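Local coordinates for neurotoxin (Clostridium botulinum, PDB 1ZB7), which cleaves synaptobrevins (VAMP1, VAMP2 and VAMP3) in the host cytosol as the zinc endopeptidase light chain of botulinum neurotoxin type G, at residues Asn97-Lys102 and Arg107-Ile112; Gln393-Asn398 and Asn403-Phe408; Lys85-Lys90 and Lys384-Thr389. One frame throughout, in Å; residues are numbered along the deposited sequence.

All three contacts lie within the zinc protease domain. Helix 82-99 supplies one side of contacts 1 and 3, whose centres are about 19 Å apart. Contact 1 is buried and joins this helix to helix 103-114. Contact 3 sets the same helix against the loop after strand 377-381. Contact 2 folds a later part of that loop on itself, about 18 Å from contact 3 between centres. In sequence, contact 1 falls within the span of contact 3, and contact 2 follows both. Arg98 of contact 1 reaches Gln393 of contact 2, and Phe397 of contact 2 packs on Leu385 of contact 3. Helix 82-99 and the late loop are thus tied at several points.

Contact 1. Residues Asn97-Lys102 and Arg107-Ile112; sequences NRINSK and RLLDMI
Leu109 fits against Ile99 and Asn100, and these three residues carry the contact. Leu109 buries the most surface. Its CG lies 3.9 Å from Ile99 CG2, and the two side chains cross at about a right angle. With CG1 beside the backbone N (chi1 -69°), Ile99 CG2 is anti to that N and lies on the leucine branch point. Leu109 CD1 touches both neighbours. It is 4.0 Å from Ile99 CG2, 3.6 Å from Asn100 OD1 and 3.9 Å from Asn100 CB. This is van der Waals contact, not polar pairing. The amide nitrogen of Asn100 is used elsewhere, in a hydrogen bond to the backbone O of Val3.

No hydrogen bond crosses between the segments. Polar bonds instead shape the connection. A type I turn runs from Ile99 to Lys102. Arg98 O accepts from both Ser101 N and Ser101 OG, and the hydroxyl, at 2.6 Å from Arg98 O, meets a lone pair in the carbonyl plane. Asn100 O accepts from Gln106 NE2.

The contact joins two consecutive helices, 82-99 and 103-114, across the short turn that links them. Ile99 also packs on Leu228 and Met229 of helix 224-239. Met111 touches that helix too, and helix 341-354 besides.

Contact 2. Residues Gln393-Asn398 and Asn403-Phe408; sequences QNEGFN and NLKTEF
Asn398 faces Leu404, Lys405 and Phe408 and buries the most surface here. Its CA lies 3.3 Å from Leu404 O in a CA-H...O contact, with an angle at the hydrogen of 131°. Its CB stays near the same oxygen, at 3.5 Å. CG is anti to the carbonyl carbon (chi1 -63°), and the amide then passes on to Phe408. Carbon CG is near both Leu404 O and Phe408 CA. OD1 is 3.7 Å from Phe408 C. It also lies near Leu404 O, but both are acceptors and no bond forms. At the tip, ND2 comes to the edge of the Phe408 ring, in its plane, 3.8 Å from Phe408 CD1. With this edge approach, and the amide and ring planes 54° apart, it is not a face stack. Two acceptors outside the segments, Gly365 O and Gln411 OE1, take hydrogen bonds from this nitrogen. These two bonds are consistent with a fixed amide rotation.

The backbone oxygens also meet carbon atoms. Asn398 O lies 3.5 Å from Lys405 CB, and Phe397 O lies 3.7 Å from Leu404 CB. Glu395 and Lys405 have opposite charges, but Glu395 OE2 and Lys405 NZ stay 4.8 Å apart. Glu395 OE2 instead accepts from Ala400 N, within the connecting residues.

No hydrogen bond joins the two segments directly. Glu395 to Asn398 form a type II' beta turn, closed by Asn398 N to Glu395 O, with Gly396 at its positive-phi position. The whole is an irregular loop in which Asn398 packs against the returning chain, within the long connection between strands 377-381 and 421-422 of the antiparallel sheet.

Contact 3. Residues Lys85-Lys90 and Lys384-Thr389; sequences KDKFLK and KLLDNT
A type I beta turn, Lys384 to Asp387, presents Leu386 to the side of helix 82-99. Leu386 points toward the helix and buries the most surface. Its CD1 lies 3.9 Å from Lys87 CG and 4.1 Å from Lys90 CB. Its CD2 lies 3.9 Å from Lys90 O. Lys87 CG is anti to the backbone N (chi1 -174°), and the extended chain runs past Leu386 in the opposite direction. Its ammonium thereby reaches the turn. A water accepts from Lys87 NZ at 3.1 Å and from Leu386 N at 2.9 Å. Lys87 NZ also bonds directly to Glu383 O, just before the turn.

Lys90 meets the leucine with CB and its backbone carbonyl. Its NZ turns back along the helix to form a salt bridge with Asp86, at 2.7 Å from Asp86 OD2 on the syn lone pair, and also bonds Asn9. From the last residue of the turn, Asp387 OD1 accepts from Thr389 N in an Asx turn, and from Thr389 OG1 on the same face.

The lysines thus lend their carbon stems to one leucine methyl. No direct hydrogen bond joins the two segments, and the water is the polar link between them.

Contact 1. Residues Asn97-Lys102 and Arg107-Ile112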
loop_
_atom_site.group_PDB
_atom_site.type_symbol
_atom_site.label_atom_id
_atom_site.label_comp_id
_atom_site.label_asym_id
_atom_site.label_seq_id
_atom_site.Cartn_x
_atom_site.Cartn_y
_atom_site.Cartn_z
ATOM N N ASN A 97 -24.715 21.381 3.026
ATOM C CA ASN A 97 -25.105 22.351 1.976
ATOM C C ASN A 97 -24.098 22.407 0.846
ATOM O O ASN A 97 -24.473 22.454 -0.301
ATOM C CB ASN A 97 -25.401 23.743 2.524
ATOM C CG ASN A 97 -26.798 23.858 3.118
ATOM O OD1 ASN A 97 -27.769 23.343 2.571
ATOM N ND2 ASN A 97 -26.883 24.459 4.262
ATOM N N ARG A 98 -22.831 22.316 1.185
ATOM C CA ARG A 98 -21.785 22.201 0.228
ATOM C C ARG A 98 -21.898 20.946 -0.672
ATOM O O ARG A 98 -21.839 21.062 -1.916
ATOM C CB ARG A 98 -20.429 22.347 0.930
ATOM C CG ARG A 98 -19.198 22.053 0.047
ATOM C CD ARG A 98 -18.029 23.008 0.417
ATOM N NE ARG A 98 -16.810 22.711 -0.331
ATOM C CZ ARG A 98 -16.606 22.923 -1.626
ATOM N NH1 ARG A 98 -17.558 23.446 -2.395
ATOM N NH2 ARG A 98 -15.429 22.578 -2.176
ATOM N N ILE A 99 -22.103 19.790 -0.065
ATOM C CA ILE A 99 -22.256 18.562 -0.790
ATOM C C ILE A 99 -23.458 18.732 -1.715
ATOM O O ILE A 99 -23.443 18.373 -2.891
ATOM C CB ILE A 99 -22.465 17.361 0.166
ATOM C CG1 ILE A 99 -21.145 17.100 0.923
ATOM C CG2 ILE A 99 -22.962 16.108 -0.622
ATOM C CD1 ILE A 99 -21.271 16.336 2.216
ATOM N N ASN A 100 -24.504 19.312 -1.159
ATOM C CA ASN A 100 -25.740 19.540 -1.884
ATOM C C ASN A 100 -25.638 20.615 -3.030
ATOM O O ASN A 100 -26.632 20.802 -3.694
ATOM C CB ASN A 100 -26.917 19.799 -0.903
ATOM C CG ASN A 100 -28.266 19.241 -1.418
ATOM O OD1 ASN A 100 -28.333 18.132 -2.060
ATOM N ND2 ASN A 100 -29.375 19.922 -1.017
ATOM N N SER A 101 -24.463 21.208 -3.298
ATOM C CA SER A 101 -24.331 22.321 -4.262
ATOM C C SER A 101 -24.132 21.850 -5.666
ATOM O O SER A 101 -24.210 22.627 -6.565
ATOM C CB SER A 101 -23.213 23.333 -3.941
ATOM O OG SER A 101 -21.909 22.732 -3.857
ATOM N N LYS A 102 -23.884 20.573 -5.861
ATOM C CA LYS A 102 -23.548 20.044 -7.182
ATOM C C LYS A 102 -24.311 18.729 -7.443
ATOM O O LYS A 102 -24.683 18.035 -6.522
ATOM C CB LYS A 102 -22.024 19.842 -7.295
ATOM C CG LYS A 102 -21.254 21.159 -7.489
ATOM C CD LYS A 102 -19.768 20.921 -7.695
ATOM C CE LYS A 102 -18.966 22.196 -7.332
ATOM N NZ LYS A 102 -19.493 23.313 -8.169
ATOM N N ARG A 107 -27.161 13.673 -5.705
ATOM C CA ARG A 107 -27.484 12.286 -5.930
ATOM C C ARG A 107 -27.030 11.450 -4.773
ATOM O O ARG A 107 -27.784 10.601 -4.302
ATOM C CB ARG A 107 -26.844 11.834 -7.239
ATOM C CG ARG A 107 -27.534 10.775 -7.973
ATOM C CD ARG A 107 -26.890 10.560 -9.387
ATOM N NE ARG A 107 -26.391 11.804 -10.034
ATOM C CZ ARG A 107 -25.113 12.065 -10.389
ATOM N NH1 ARG A 107 -24.132 11.189 -10.147
ATOM N NH2 ARG A 107 -24.802 13.236 -10.980
ATOM N N LEU A 108 -25.819 11.689 -4.256
ATOM C CA LEU A 108 -25.313 10.966 -3.021
ATOM C C LEU A 108 -26.303 11.069 -1.870
ATOM O O LEU A 108 -26.736 10.073 -1.294
ATOM C CB LEU A 108 -23.913 11.458 -2.620
ATOM C CG LEU A 108 -23.273 10.895 -1.362
ATOM C CD1 LEU A 108 -23.303 9.407 -1.410
ATOM C CD2 LEU A 108 -21.799 11.359 -1.191
ATOM N N LEU A 109 -26.750 12.283 -1.601
ATOM C CA LEU A 109 -27.726 12.494 -0.500
ATOM C C LEU A 109 -29.098 11.905 -0.748
ATOM O O LEU A 109 -29.631 11.276 0.132
ATOM C CB LEU A 109 -27.820 13.985 -0.099
ATOM C CG LEU A 109 -26.500 14.716 0.234
ATOM C CD1 LEU A 109 -26.753 16.196 0.518
ATOM C CD2 LEU A 109 -25.792 14.041 1.411
ATOM N N ASP A 110 -29.634 12.009 -1.971
ATOM C CA ASP A 110 -30.903 11.359 -2.342
ATOM C C ASP A 110 -30.883 9.835 -2.144
ATOM O O ASP A 110 -31.811 9.247 -1.609
ATOM C CB ASP A 110 -31.226 11.591 -3.823
ATOM C CG ASP A 110 -31.681 13.019 -4.147
ATOM O OD1 ASP A 110 -32.237 13.694 -3.257
ATOM O OD2 ASP A 110 -31.531 13.441 -5.332
ATOM N N MET A 111 -29.811 9.212 -2.606
ATOM C CA MET A 111 -29.621 7.766 -2.434
ATOM C C MET A 111 -29.508 7.299 -0.988
ATOM O O MET A 111 -30.070 6.303 -0.650
ATOM C CB MET A 111 -28.414 7.288 -3.209
ATOM C CG MET A 111 -28.519 7.574 -4.683
ATOM S SD MET A 111 -27.587 6.401 -5.671
ATOM C CE MET A 111 -28.617 4.924 -5.503
ATOM N N ILE A 112 -28.864 8.076 -0.119
ATOM C CA ILE A 112 -28.810 7.754 1.317
ATOM C C ILE A 112 -30.177 7.819 1.975
ATOM O O ILE A 112 -30.547 6.919 2.694
ATOM C CB ILE A 112 -27.704 8.647 2.044
ATOM C CG1 ILE A 112 -26.294 8.139 1.621
ATOM C CG2 ILE A 112 -27.892 8.683 3.510
ATOM C CD1 ILE A 112 -25.152 9.064 1.960
#

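Contact 2. Residues Gln393-Asn398 and Asn403-Phe408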
loop_
_atom_site.group_PDB
_atom_site.type_symbol
_atom_site.label_atom_id
_atom_site.label_comp_id
_atom_site.label_asym_id
_atom_site.label_seq_id
_atom_site.Cartn_x
_atom_site.Cartn_y
_atom_site.Cartn_z
ATOM N N GLN A 393 -19.725 27.526 0.832
ATOM C CA GLN A 393 -20.492 26.444 0.297
ATOM C C GLN A 393 -20.091 26.046 -1.108
ATOM O O GLN A 393 -19.894 24.842 -1.409
ATOM C CB GLN A 393 -21.968 26.833 0.300
ATOM C CG GLN A 393 -22.592 26.611 1.643
ATOM C CD GLN A 393 -24.121 26.879 1.663
ATOM O OE1 GLN A 393 -24.876 26.663 0.620
ATOM N NE2 GLN A 393 -24.586 27.299 2.881
ATOM N N ASN A 394 -19.987 27.057 -1.972
ATOM C CA ASN A 394 -19.802 26.789 -3.375
ATOM C C ASN A 394 -18.384 26.482 -3.787
ATOM O O ASN A 394 -18.202 25.716 -4.735
ATOM C CB ASN A 394 -20.376 27.954 -4.210
ATOM C CG ASN A 394 -21.904 27.923 -4.229
ATOM O OD1 ASN A 394 -22.551 26.928 -3.794
ATOM N ND2 ASN A 394 -22.483 29.008 -4.667
ATOM N N GLU A 395 -17.396 27.085 -3.115
ATOM C CA GLU A 395 -15.964 26.914 -3.479
ATOM C C GLU A 395 -15.081 26.272 -2.398
ATOM O O GLU A 395 -13.909 26.041 -2.642
ATOM C CB GLU A 395 -15.365 28.271 -3.855
ATOM C CG GLU A 395 -16.004 28.894 -5.113
ATOM C CD GLU A 395 -15.265 30.095 -5.579
ATOM O OE1 GLU A 395 -15.520 31.128 -4.885
ATOM O OE2 GLU A 395 -14.402 30.019 -6.558
ATOM N N GLY A 396 -15.622 26.005 -1.205
ATOM C CA GLY A 396 -14.798 25.667 -0.016
ATOM C C GLY A 396 -13.725 26.675 0.270
ATOM O O GLY A 396 -13.999 27.853 0.317
ATOM N N PHE A 397 -12.457 26.233 0.361
ATOM C CA PHE A 397 -11.310 27.116 0.651
ATOM C C PHE A 397 -10.784 27.765 -0.614
ATOM O O PHE A 397 -10.070 28.770 -0.547
ATOM C CB PHE A 397 -10.107 26.332 1.272
ATOM C CG PHE A 397 -10.355 25.762 2.662
ATOM C CD1 PHE A 397 -10.437 26.587 3.763
ATOM C CD2 PHE A 397 -10.472 24.374 2.852
ATOM C CE1 PHE A 397 -10.649 26.041 5.044
ATOM C CE2 PHE A 397 -10.676 23.839 4.132
ATOM C CZ PHE A 397 -10.755 24.692 5.216
ATOM N N ASN A 398 -11.134 27.195 -1.751
ATOM C CA ASN A 398 -10.482 27.506 -3.022
ATOM C C ASN A 398 -11.240 28.657 -3.769
ATOM O O ASN A 398 -11.744 28.489 -4.869
ATOM C CB ASN A 398 -10.362 26.251 -3.915
ATOM C CG ASN A 398 -9.468 25.141 -3.293
ATOM O OD1 ASN A 398 -8.533 25.454 -2.645
ATOM N ND2 ASN A 398 -9.755 23.853 -3.572
ATOM N N ASN A 403 -7.936 34.628 -5.393
ATOM C CA ASN A 403 -6.917 33.865 -6.110
ATOM C C ASN A 403 -6.478 32.602 -5.359
ATOM O O ASN A 403 -5.285 32.269 -5.306
ATOM C CB ASN A 403 -5.678 34.758 -6.486
ATOM C CG ASN A 403 -4.912 34.220 -7.728
ATOM O OD1 ASN A 403 -5.496 33.552 -8.633
ATOM N ND2 ASN A 403 -3.597 34.513 -7.783
ATOM N N LEU A 404 -7.445 31.916 -4.764
ATOM C CA LEU A 404 -7.163 30.632 -4.071
ATOM C C LEU A 404 -7.688 29.447 -4.836
ATOM O O LEU A 404 -7.600 28.284 -4.351
ATOM C CB LEU A 404 -7.665 30.682 -2.627
ATOM C CG LEU A 404 -6.969 31.734 -1.732
ATOM C CD1 LEU A 404 -7.539 31.780 -0.357
ATOM C CD2 LEU A 404 -5.470 31.478 -1.583
ATOM N N LYS A 405 -8.222 29.696 -6.036
ATOM C CA LYS A 405 -8.718 28.600 -6.875
ATOM C C LYS A 405 -7.584 27.934 -7.659
ATOM O O LYS A 405 -7.501 26.696 -7.711
ATOM C CB LYS A 405 -9.870 29.026 -7.789
ATOM C CG LYS A 405 -10.214 28.001 -8.889
ATOM C CD LYS A 405 -11.613 28.260 -9.403
ATOM C CE LYS A 405 -12.102 27.203 -10.367
ATOM N NZ LYS A 405 -13.563 27.036 -10.286
ATOM N N THR A 406 -6.679 28.740 -8.184
ATOM C CA THR A 406 -5.573 28.271 -9.006
ATOM C C THR A 406 -4.701 27.314 -8.184
ATOM O O THR A 406 -4.311 27.643 -7.056
ATOM C CB THR A 406 -4.784 29.518 -9.599
ATOM O OG1 THR A 406 -5.485 29.963 -10.747
ATOM C CG2 THR A 406 -3.384 29.205 -10.094
ATOM N N GLU A 407 -4.425 26.137 -8.767
ATOM C CA GLU A 407 -3.533 25.105 -8.171
ATOM C C GLU A 407 -4.013 24.597 -6.791
ATOM O O GLU A 407 -3.215 24.103 -6.004
ATOM C CB GLU A 407 -2.081 25.639 -8.034
ATOM C CG GLU A 407 -1.220 25.554 -9.274
ATOM C CD GLU A 407 0.165 26.122 -9.038
ATOM O OE1 GLU A 407 0.280 27.164 -8.359
ATOM O OE2 GLU A 407 1.166 25.564 -9.515
ATOM N N PHE A 408 -5.304 24.773 -6.506
ATOM C CA PHE A 408 -5.912 24.579 -5.164
ATOM C C PHE A 408 -5.091 25.282 -4.042
ATOM O O PHE A 408 -4.784 24.680 -2.970
ATOM C CB PHE A 408 -6.102 23.073 -4.831
ATOM C CG PHE A 408 -6.511 22.210 -5.999
ATOM C CD1 PHE A 408 -7.849 22.035 -6.330
ATOM C CD2 PHE A 408 -5.550 21.504 -6.734
ATOM C CE1 PHE A 408 -8.242 21.224 -7.421
ATOM C CE2 PHE A 408 -5.932 20.653 -7.786
ATOM C CZ PHE A 408 -7.293 20.502 -8.126
#

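Contact 3. Residues Lys85-Lys90 and Lys384-Thr389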
loop_
_atom_site.group_PDB
_atom_site.type_symbol
_atom_site.label_atom_id
_atom_site.label_comp_id
_atom_site.label_asym_id
_atom_site.label_seq_id
_atom_site.Cartn_x
_atom_site.Cartn_y
_atom_site.Cartn_z
ATOM N N LYS A 85 -21.417 23.196 20.644
ATOM C CA LYS A 85 -22.420 22.338 20.051
ATOM C C LYS A 85 -23.133 22.966 18.884
ATOM O O LYS A 85 -23.328 22.293 17.840
ATOM C CB LYS A 85 -23.438 21.851 21.098
ATOM C CG LYS A 85 -22.739 20.858 22.098
ATOM C CD LYS A 85 -23.640 20.378 23.195
ATOM C CE LYS A 85 -22.810 19.651 24.220
ATOM N NZ LYS A 85 -23.604 18.751 25.065
ATOM N N ASP A 86 -23.531 24.216 19.092
ATOM C CA ASP A 86 -24.141 25.037 18.093
ATOM C C ASP A 86 -23.245 25.265 16.890
ATOM O O ASP A 86 -23.681 25.146 15.759
ATOM C CB ASP A 86 -24.615 26.398 18.725
ATOM C CG ASP A 86 -25.438 27.254 17.758
ATOM O OD1 ASP A 86 -26.494 26.818 17.257
ATOM O OD2 ASP A 86 -25.011 28.344 17.465
ATOM N N LYS A 87 -21.986 25.526 17.141
ATOM C CA LYS A 87 -20.982 25.656 16.060
ATOM C C LYS A 87 -20.746 24.370 15.239
ATOM O O LYS A 87 -20.636 24.419 13.949
ATOM C CB LYS A 87 -19.654 26.193 16.619
ATOM C CG LYS A 87 -18.626 26.488 15.531
ATOM C CD LYS A 87 -17.357 27.263 15.985
ATOM C CE LYS A 87 -16.415 27.443 14.743
ATOM N NZ LYS A 87 -15.371 28.442 14.831
ATOM N N PHE A 88 -20.646 23.239 15.964
ATOM C CA PHE A 88 -20.590 21.903 15.329
ATOM C C PHE A 88 -21.818 21.612 14.406
ATOM O O PHE A 88 -21.656 21.230 13.257
ATOM C CB PHE A 88 -20.518 20.852 16.402
ATOM C CG PHE A 88 -20.446 19.432 15.882
ATOM C CD1 PHE A 88 -19.207 18.791 15.689
ATOM C CD2 PHE A 88 -21.578 18.703 15.682
ATOM C CE1 PHE A 88 -19.204 17.450 15.326
ATOM C CE2 PHE A 88 -21.538 17.393 15.274
ATOM C CZ PHE A 88 -20.334 16.800 15.050
ATOM N N LEU A 89 -23.022 21.822 14.944
ATOM C CA LEU A 89 -24.276 21.715 14.232
ATOM C C LEU A 89 -24.390 22.569 12.928
ATOM O O LEU A 89 -24.730 22.039 11.839
ATOM C CB LEU A 89 -25.371 22.063 15.178
ATOM C CG LEU A 89 -26.862 22.021 14.784
ATOM C CD1 LEU A 89 -27.235 20.670 14.159
ATOM C CD2 LEU A 89 -27.666 22.289 16.061
ATOM N N LYS A 90 -24.069 23.841 13.057
ATOM C CA LYS A 90 -24.004 24.768 11.965
ATOM C C LYS A 90 -22.951 24.405 10.936
ATOM O O LYS A 90 -23.183 24.520 9.717
ATOM C CB LYS A 90 -23.894 26.228 12.506
ATOM C CG LYS A 90 -25.306 26.754 12.932
ATOM C CD LYS A 90 -25.267 27.817 13.929
ATOM C CE LYS A 90 -26.715 28.322 14.295
ATOM N NZ LYS A 90 -26.659 29.245 15.518
ATOM N N LYS A 384 -12.426 28.402 11.386
ATOM C CA LYS A 384 -12.991 29.377 10.441
ATOM C C LYS A 384 -13.985 28.864 9.389
ATOM O O LYS A 384 -14.265 29.569 8.444
ATOM C CB LYS A 384 -11.804 30.082 9.758
ATOM C CG LYS A 384 -11.073 30.891 10.782
ATOM C CD LYS A 384 -10.293 32.006 10.224
ATOM C CE LYS A 384 -9.454 32.610 11.351
ATOM N NZ LYS A 384 -8.213 33.096 10.818
ATOM N N LEU A 385 -14.529 27.661 9.568
ATOM C CA LEU A 385 -15.392 27.017 8.573
ATOM C C LEU A 385 -16.723 27.737 8.416
ATOM O O LEU A 385 -17.334 27.685 7.352
ATOM C CB LEU A 385 -15.646 25.534 8.950
ATOM C CG LEU A 385 -14.461 24.576 8.738
ATOM C CD1 LEU A 385 -14.893 23.235 9.108
ATOM C CD2 LEU A 385 -13.948 24.556 7.305
ATOM N N LEU A 386 -17.160 28.429 9.464
ATOM C CA LEU A 386 -18.303 29.386 9.372
ATOM C C LEU A 386 -17.968 30.814 8.908
ATOM O O LEU A 386 -18.866 31.642 8.848
ATOM C CB LEU A 386 -19.095 29.462 10.713
ATOM C CG LEU A 386 -19.682 28.115 11.166
ATOM C CD1 LEU A 386 -20.356 28.230 12.535
ATOM C CD2 LEU A 386 -20.631 27.511 10.074
ATOM N N ASP A 387 -16.713 31.114 8.579
ATOM C CA ASP A 387 -16.313 32.390 8.037
ATOM C C ASP A 387 -16.332 32.312 6.498
ATOM O O ASP A 387 -15.485 31.642 5.899
ATOM C CB ASP A 387 -14.888 32.667 8.514
ATOM C CG ASP A 387 -14.458 34.134 8.322
ATOM O OD1 ASP A 387 -14.917 34.750 7.359
ATOM O OD2 ASP A 387 -13.706 34.658 9.164
ATOM N N ASN A 388 -17.249 33.024 5.852
ATOM C CA ASN A 388 -17.325 33.033 4.377
ATOM C C ASN A 388 -16.174 33.755 3.633
ATOM O O ASN A 388 -15.988 33.533 2.455
ATOM C CB ASN A 388 -18.685 33.491 3.860
ATOM C CG ASN A 388 -19.792 32.495 4.155
ATOM O OD1 ASN A 388 -19.677 31.281 3.940
ATOM N ND2 ASN A 388 -20.883 33.007 4.631
ATOM N N THR A 389 -15.331 34.496 4.324
ATOM C CA THR A 389 -14.089 34.983 3.681
ATOM C C THR A 389 -13.020 33.908 3.540
ATOM O O THR A 389 -12.004 34.122 2.837
ATOM C CB THR A 389 -13.497 36.187 4.422
ATOM O OG1 THR A 389 -13.083 35.791 5.709
ATOM C CG2 THR A 389 -14.544 37.305 4.564
HETATM O O HOH W 1 -16.001 29.311 11.942
#